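Putative acyl-CoA dehydrogenase (Burkholderia xenovorans, PDB 5JSC) is a putative flavoprotein of the acyl-CoA dehydrogenase family that binds flavin-adenine dinucleotide in a four-chain assembly. Local coordinates at residues C[172-177]-C[230-235]; C[185-190]-C[207-212]. All coordinates share one frame; numbering follows the deposited sequence.

Contact 1. Residues C[172-177]-C[230-235]; sequences DGDKTW and RLHFAG. With FAD (flavin-adenine dinucleotide), chain M.
Gly-173, Asp-174 and Lys-175 of strand 168-179 pair with Phe-233, His-232 and Leu-231 of strand 228-233 in an antiparallel sheet of the middle, beta-rich domain of the acyl-CoA dehydrogenase fold. The axes of 174-176 and 230-233 approach to 4.5 Å, their directions 169° apart. Gly-173 with Phe-233 and Lys-175 with Leu-231 are hydrogen-bonded pairs, each exchanging two backbone bonds; Asp-174 and His-232 form the non-hydrogen-bonded pair between them. Gly-173 has a backbone shape, phi 135°, at which a CB would jam against the preceding carbonyl oxygen, so glycine suits the place.

On the face shared by Asp-174 and His-232, one carboxylate serves two basic side chains. Its OD1 receives His-232 ND1 at 2.5 Å, almost straight and in the imidazole plane, from the syn side. OD2 offers its anti lone pair to Arg-230 NE at 2.8 Å, forming a salt bridge in the guanidinium plane, while the carboxylate stands nearly perpendicular to that plane. Arg-230 reaches it with CG anti to the backbone N (chi1 -178°) and an extended chain whose CB and CG pass Thr-176 OG1. The arginine's charge would favour an ionised aspartate.

The other face is largely apolar: Lys-175 CG meets Phe-233 CE1 at 4.0 Å, and the lysine's long chain carries NZ away to a salt bridge with Glu-148. Beyond Thr-176 the chain turns into the flavin pocket, where Trp-177 CB lies 3.5 Å from FAD N10; Gln-363 of the second subunit also packs on this tryptophan.

At the far end the chain turns at Gly-235, whose positive phi favours glycine. A water donates to both Asp-172 OD1 and Phe-233 O, and Gly-235 N meets Asp-172 OD1 at 2.9 Å from above the carboxylate plane.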
loop_
_atom_site.group_PDB
_atom_site.type_symbol
_atom_site.label_atom_id
_atom_site.label_comp_id
_atom_site.label_asym_id
_atom_site.label_seq_id
_atom_site.Cartn_x
_atom_site.Cartn_y
_atom_site.Cartn_z
ATOM N N ASP C 172 20.880 37.302 15.546
ATOM C CA ASP C 172 20.069 37.949 14.522
ATOM C C ASP C 172 19.480 36.911 13.580
ATOM O O ASP C 172 20.218 36.104 13.004
ATOM C CB ASP C 172 20.898 38.945 13.709
ATOM C CG ASP C 172 21.281 40.163 14.508
ATOM O OD1 ASP C 172 20.425 41.062 14.658
ATOM O OD2 ASP C 172 22.434 40.217 14.986
ATOM N N GLY C 173 18.165 36.953 13.404
ATOM C CA GLY C 173 17.470 36.096 12.466
ATOM C C GLY C 173 16.223 35.524 13.104
ATOM O O GLY C 173 15.751 36.017 14.129
ATOM N N ASP C 174 15.696 34.459 12.505
ATOM C CA ASP C 174 14.392 33.935 12.892
ATOM C C ASP C 174 14.447 32.440 13.152
ATOM O O ASP C 174 15.173 31.706 12.476
ATOM C CB ASP C 174 13.329 34.216 11.813
ATOM C CG ASP C 174 12.803 35.649 11.860
ATOM O OD1 ASP C 174 13.596 36.575 12.073
ATOM O OD2 ASP C 174 11.587 35.847 11.690
ATOM N N LYS C 175 13.666 31.995 14.135
ATOM C CA LYS C 175 13.303 30.596 14.312
ATOM C C LYS C 175 11.796 30.511 14.161
ATOM O O LYS C 175 11.092 31.482 14.439
ATOM C CB LYS C 175 13.717 30.058 15.698
ATOM C CG LYS C 175 15.220 30.038 15.945
ATOM C CD LYS C 175 15.925 29.140 14.940
ATOM C CE LYS C 175 17.335 28.842 15.395
ATOM N NZ LYS C 175 18.111 28.047 14.386
ATOM N N THR C 176 11.280 29.370 13.714
ATOM C CA THR C 176 9.831 29.292 13.604
ATOM C C THR C 176 9.346 27.863 13.837
ATOM O O THR C 176 10.134 26.920 13.977
ATOM C CB THR C 176 9.343 29.862 12.258
ATOM O OG1 THR C 176 7.952 30.171 12.372
ATOM C CG2 THR C 176 9.568 28.872 11.098
ATOM N N TRP C 177 8.016 27.733 13.905
ATOM C CA TRP C 177 7.331 26.511 14.351
ATOM C C TRP C 177 7.742 26.132 15.766
ATOM O O TRP C 177 7.808 24.948 16.099
ATOM C CB TRP C 177 7.573 25.306 13.423
ATOM C CG TRP C 177 7.532 25.605 11.948
ATOM C CD1 TRP C 177 8.574 25.510 11.064
ATOM C CD2 TRP C 177 6.402 26.046 11.191
ATOM N NE1 TRP C 177 8.157 25.875 9.797
ATOM C CE2 TRP C 177 6.830 26.214 9.856
ATOM C CE3 TRP C 177 5.069 26.326 11.514
ATOM C CZ2 TRP C 177 5.974 26.653 8.848
ATOM C CZ3 TRP C 177 4.216 26.752 10.511
ATOM C CH2 TRP C 177 4.672 26.917 9.195
ATOM N N ARG C 230 6.690 32.133 15.793
ATOM C CA ARG C 230 7.891 32.554 15.090
ATOM C C ARG C 230 8.633 33.528 15.991
ATOM O O ARG C 230 8.040 34.486 16.496
ATOM C CB ARG C 230 7.543 33.212 13.752
ATOM C CG ARG C 230 8.741 33.641 12.912
ATOM C CD ARG C 230 8.279 33.975 11.488
ATOM N NE ARG C 230 9.339 34.538 10.660
ATOM C CZ ARG C 230 9.351 34.513 9.327
ATOM N NH1 ARG C 230 8.362 33.932 8.649
ATOM N NH2 ARG C 230 10.363 35.062 8.661
ATOM N N LEU C 231 9.913 33.260 16.223
ATOM C CA LEU C 231 10.760 34.107 17.047
ATOM C C LEU C 231 11.652 34.934 16.143
ATOM O O LEU C 231 12.322 34.384 15.269
ATOM C CB LEU C 231 11.633 33.267 17.974
ATOM C CG LEU C 231 10.959 32.190 18.810
ATOM C CD1 LEU C 231 12.012 31.484 19.633
ATOM C CD2 LEU C 231 9.892 32.808 19.688
ATOM N N HIS C 232 11.679 36.241 16.361
ATOM C CA HIS C 232 12.605 37.110 15.653
ATOM C C HIS C 232 13.652 37.622 16.631
ATOM O O HIS C 232 13.312 38.170 17.683
ATOM C CB HIS C 232 11.887 38.288 14.994
ATOM C CG HIS C 232 12.818 39.226 14.291
ATOM N ND1 HIS C 232 13.526 38.862 13.166
ATOM C CD2 HIS C 232 13.181 40.500 14.569
ATOM C CE1 HIS C 232 14.274 39.878 12.771
ATOM N NE2 HIS C 232 14.083 40.884 13.606
ATOM N N PHE C 233 14.920 37.434 16.286
ATOM C CA PHE C 233 16.035 37.880 17.109
ATOM C C PHE C 233 16.581 39.153 16.485
ATOM O O PHE C 233 17.144 39.119 15.385
ATOM C CB PHE C 233 17.112 36.802 17.197
ATOM C CG PHE C 233 16.673 35.563 17.931
ATOM C CD1 PHE C 233 15.832 34.641 17.326
ATOM C CD2 PHE C 233 17.110 35.319 19.224
ATOM C CE1 PHE C 233 15.433 33.499 17.997
ATOM C CE2 PHE C 233 16.712 34.181 19.908
ATOM C CZ PHE C 233 15.876 33.266 19.292
ATOM N N ALA C 234 16.410 40.270 17.182
ATOM C CA ALA C 234 16.819 41.586 16.703
ATOM C C ALA C 234 17.979 42.060 17.572
ATOM O O ALA C 234 17.803 42.837 18.510
ATOM C CB ALA C 234 15.638 42.566 16.737
ATOM N N GLY C 235 19.179 41.580 17.257
ATOM C CA GLY C 235 20.333 41.961 18.051
ATOM C C GLY C 235 20.255 41.483 19.485
ATOM O O GLY C 235 20.742 42.168 20.393
HETATM P PA FAD M . 11.236 21.232 4.791
HETATM O O1A FAD M . 12.567 21.139 5.435
HETATM O O2A FAD M . 11.060 22.289 3.697
HETATM O O5B FAD M . 10.868 19.796 4.221
HETATM C C5B FAD M . 9.667 19.627 3.443
HETATM C C4B FAD M . 9.528 18.145 3.210
HETATM O O4B FAD M . 10.631 17.695 2.403
HETATM C C3B FAD M . 9.636 17.277 4.456
HETATM O O3B FAD M . 8.432 17.251 5.228
HETATM C C2B FAD M . 10.011 15.919 3.860
HETATM O O2B FAD M . 8.837 15.240 3.411
HETATM C C1B FAD M . 10.866 16.322 2.646
HETATM N N9A FAD M . 12.304 16.139 2.803
HETATM C C8A FAD M . 13.116 16.705 3.752
HETATM N N7A FAD M . 14.388 16.434 3.598
HETATM C C5A FAD M . 14.419 15.627 2.467
HETATM C C6A FAD M . 15.475 15.015 1.768
HETATM N N6A FAD M . 16.759 15.103 2.133
HETATM N N1A FAD M . 15.167 14.284 0.673
HETATM C C2A FAD M . 13.880 14.172 0.317
HETATM N N3A FAD M . 12.800 14.705 0.899
HETATM C C4A FAD M . 13.141 15.431 1.973
HETATM N N1 FAD M . 10.845 22.943 15.208
HETATM C C2 FAD M . 11.615 23.358 16.261
HETATM O O2 FAD M . 12.782 23.758 16.106
HETATM N N3 FAD M . 11.091 23.348 17.527
HETATM C C4 FAD M . 9.815 22.945 17.870
HETATM O O4 FAD M . 9.416 23.060 19.025
HETATM C C4X FAD M . 9.021 22.483 16.770
HETATM N N5 FAD M . 7.783 22.148 17.004
HETATM C C5X FAD M . 6.959 21.898 15.917
HETATM C C6 FAD M . 5.599 21.695 16.143
HETATM C C7 FAD M . 4.710 21.543 15.085
HETATM C C7M FAD M . 3.241 21.371 15.373
HETATM C C8 FAD M . 5.197 21.572 13.763
HETATM C C8M FAD M . 4.267 21.416 12.586
HETATM C C9 FAD M . 6.557 21.755 13.537
HETATM C C9A FAD M . 7.440 21.926 14.600
HETATM N N10 FAD M . 8.807 22.214 14.399
HETATM C C10 FAD M . 9.617 22.529 15.463
HETATM C "C1'" FAD M . 9.318 22.330 13.027
HETATM C "C2'" FAD M . 9.577 20.981 12.363
HETATM O "O2'" FAD M . 10.703 20.332 12.952
HETATM C "C3'" FAD M . 9.837 21.197 10.872
HETATM O "O3'" FAD M . 8.597 21.620 10.324
HETATM C "C4'" FAD M . 10.329 19.950 10.140
HETATM O "O4'" FAD M . 11.676 19.678 10.534
HETATM C "C5'" FAD M . 10.246 20.109 8.636
HETATM O "O5'" FAD M . 10.995 21.287 8.273
HETATM P P FAD M . 10.263 22.315 7.250
HETATM O O1P FAD M . 8.894 22.660 7.726
HETATM O O2P FAD M . 11.172 23.481 7.011
HETATM O O3P FAD M . 10.120 21.485 5.896
HETATM O O HOH W 1 17.896 40.809 13.190
#

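Contact 2. Residues C[185-190]-C[207-212]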
loop_
_atom_site.group_PDB
_atom_site.type_symbol
_atom_site.label_atom_id
_atom_site.label_comp_id
_atom_site.label_asym_id
_atom_site.label_seq_id
_atom_site.Cartn_x
_atom_site.Cartn_y
_atom_site.Cartn_z
ATOM N N ASP C 185 9.520 30.027 29.242
ATOM C CA ASP C 185 10.384 30.847 30.080
ATOM C C ASP C 185 11.811 30.919 29.560
ATOM O O ASP C 185 12.541 31.862 29.897
ATOM C CB ASP C 185 10.366 30.308 31.514
ATOM C CG ASP C 185 9.018 30.507 32.175
ATOM O OD1 ASP C 185 8.661 31.680 32.429
ATOM O OD2 ASP C 185 8.307 29.513 32.418
ATOM N N PHE C 186 12.215 29.962 28.734
ATOM C CA PHE C 186 13.513 30.009 28.081
ATOM C C PHE C 186 13.427 29.166 26.823
ATOM O O PHE C 186 12.552 28.299 26.688
ATOM C CB PHE C 186 14.639 29.504 28.997
ATOM C CG PHE C 186 14.528 28.044 29.332
ATOM C CD1 PHE C 186 15.079 27.074 28.492
ATOM C CD2 PHE C 186 13.846 27.625 30.473
ATOM C CE1 PHE C 186 14.956 25.719 28.789
ATOM C CE2 PHE C 186 13.731 26.287 30.777
ATOM C CZ PHE C 186 14.284 25.327 29.935
ATOM N N TYR C 187 14.365 29.424 25.917
ATOM C CA TYR C 187 14.502 28.720 24.651
ATOM C C TYR C 187 15.925 28.212 24.548
ATOM O O TYR C 187 16.861 28.983 24.751
ATOM C CB TYR C 187 14.205 29.652 23.465
ATOM C CG TYR C 187 12.819 30.230 23.495
ATOM C CD1 TYR C 187 12.547 31.408 24.185
ATOM C CD2 TYR C 187 11.775 29.598 22.834
ATOM C CE1 TYR C 187 11.267 31.929 24.220
ATOM C CE2 TYR C 187 10.498 30.113 22.858
ATOM C CZ TYR C 187 10.244 31.272 23.550
ATOM O OH TYR C 187 8.956 31.767 23.577
ATOM N N VAL C 188 16.096 26.929 24.243
ATOM C CA VAL C 188 17.400 26.441 23.798
ATOM C C VAL C 188 17.501 26.765 22.310
ATOM O O VAL C 188 16.771 26.200 21.491
ATOM C CB VAL C 188 17.582 24.943 24.061
ATOM C CG1 VAL C 188 18.892 24.465 23.457
ATOM C CG2 VAL C 188 17.578 24.668 25.555
ATOM N N VAL C 189 18.394 27.689 21.956
ATOM C CA VAL C 189 18.481 28.244 20.605
ATOM C C VAL C 189 19.775 27.769 19.965
ATOM O O VAL C 189 20.853 27.895 20.564
ATOM C CB VAL C 189 18.428 29.783 20.621
ATOM C CG1 VAL C 189 18.511 30.345 19.195
ATOM C CG2 VAL C 189 17.169 30.280 21.321
ATOM N N PHE C 190 19.682 27.267 18.735
ATOM C CA PHE C 190 20.855 26.866 17.971
ATOM C C PHE C 190 21.123 27.926 16.919
ATOM O O PHE C 190 20.201 28.356 16.218
ATOM C CB PHE C 190 20.654 25.483 17.345
ATOM C CG PHE C 190 20.414 24.418 18.373
ATOM C CD1 PHE C 190 19.139 24.208 18.883
ATOM C CD2 PHE C 190 21.473 23.679 18.879
ATOM C CE1 PHE C 190 18.912 23.255 19.866
ATOM C CE2 PHE C 190 21.254 22.718 19.858
ATOM C CZ PHE C 190 19.970 22.509 20.356
ATOM N N VAL C 207 18.489 30.798 26.123
ATOM C CA VAL C 207 18.075 32.186 25.949
ATOM C C VAL C 207 16.809 32.410 26.768
ATOM O O VAL C 207 15.743 31.875 26.438
ATOM C CB VAL C 207 17.857 32.539 24.472
ATOM C CG1 VAL C 207 17.504 34.013 24.338
ATOM C CG2 VAL C 207 19.113 32.211 23.667
ATOM N N ASP C 208 16.920 33.202 27.836
ATOM C CA ASP C 208 15.751 33.505 28.650
ATOM C C ASP C 208 14.738 34.292 27.830
ATOM O O ASP C 208 15.105 35.107 26.981
ATOM C CB ASP C 208 16.154 34.296 29.895
ATOM C CG ASP C 208 16.996 33.476 30.865
ATOM O OD1 ASP C 208 16.915 32.235 30.825
ATOM O OD2 ASP C 208 17.740 34.076 31.667
ATOM N N ALA C 209 13.453 34.037 28.086
ATOM C CA ALA C 209 12.409 34.655 27.276
ATOM C C ALA C 209 12.397 36.172 27.413
ATOM O O ALA C 209 11.948 36.869 26.495
ATOM C CB ALA C 209 11.041 34.081 27.653
ATOM N N ASP C 210 12.880 36.705 28.534
ATOM C CA ASP C 210 12.872 38.144 28.746
ATOM C C ASP C 210 14.100 38.835 28.161
ATOM O O ASP C 210 14.318 40.018 28.439
ATOM C CB ASP C 210 12.727 38.464 30.244
ATOM C CG ASP C 210 13.926 38.027 31.075
ATOM O OD1 ASP C 210 14.793 37.283 30.571
ATOM O OD2 ASP C 210 13.994 38.429 32.260
ATOM N N THR C 211 14.889 38.134 27.348
ATOM C CA THR C 211 16.054 38.735 26.702
ATOM C C THR C 211 15.618 39.873 25.785
ATOM O O THR C 211 14.801 39.646 24.880
ATOM C CB THR C 211 16.820 37.689 25.889
ATOM O OG1 THR C 211 17.280 36.643 26.756
ATOM C CG2 THR C 211 18.020 38.323 25.165
ATOM N N PRO C 212 16.123 41.091 25.968
ATOM C CA PRO C 212 15.783 42.165 25.030
ATOM C C PRO C 212 16.227 41.794 23.624
ATOM O O PRO C 212 17.297 41.220 23.426
ATOM C CB PRO C 212 16.554 43.372 25.576
ATOM C CG PRO C 212 16.723 43.071 27.021
ATOM C CD PRO C 212 16.946 41.583 27.086
HETATM O O HOH W 2 12.816 34.900 31.081
#
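Tyr-187 and Val-207 are the hydrogen-bonded pair at the open end of an antiparallel beta hairpin, strands 186-192 and 202-208, in the middle domain. Tyr-187 N gives to Val-207 O and Val-207 N returns a bond to Tyr-187 O, both bent little from straight at 161°. The tyrosine side chain can be followed outward from this pair. Its CB lies 4.0 Å from Val-207 O. Chi1 of -60° sets CG anti to the carbonyl carbon, and from there CD1 runs past the same oxygen, which lies at the ring's edge. CE1 then reaches the methyl of Ala-209 at 4.1 Å. At the tip, OH bonds to Gly-182 N, so an aromatic residue with a polar end suits a buried place that still offers a backbone donor.

On the same face, Val-207 CG2 meets Val-189 CG2 at 3.6 Å, a close fit between beta-branched side chains that suit extended strands. Phe-186 and Asp-208, the neighbouring non-hydrogen-bonded pair, belong to the other face. Phe-186 CB approaches Asp-208 OD1, while its ring turns away to meet Tyr-131 edge-to-face. The Asp-208 carboxylate is held by Tyr-131 and by a salt bridge with Arg-130, which together satisfy both its oxygens.

Strand 202-208 ends in a type I beta turn from Asp-208 to Thr-211. The small Ala-209 is the second residue of the turn, and its CB lies 3.5 Å from Asp-185 O. That oxygen accepts Ala-209 N at 3.0 Å from above the carbonyl plane, and a water that donates to it at longer range also accepts from Asp-210 N. Asp-208 O closes the turn by taking two donors of one residue, Thr-211 N at 3.1 Å and Thr-211 OG1 at 2.7 Å.

Both contacts are antiparallel strand pairs of the middle domain, but in different sheets that pack face to face, their centres about 11 Å apart. Contact 2 is nested in the chain between the segments of contact 1. The buried inner faces meet: Leu-231 CD1 touches Tyr-187 CD2 at 3.7 Å, and Phe-233 CZ lies against Val-189 CG2. Lys-175 NZ also bonds to Phe-190 O. The second face of contact 1 is partly exposed and polar, whereas helix 103-122 covers that of contact 2, where exposure is confined to the turn and Asp-185. Backbone bonds join both; contact 1 adds a charged cross-strand cluster and borders FAD, contact 2 adds apolar contacts and sends its carboxylate to partners outside the pair.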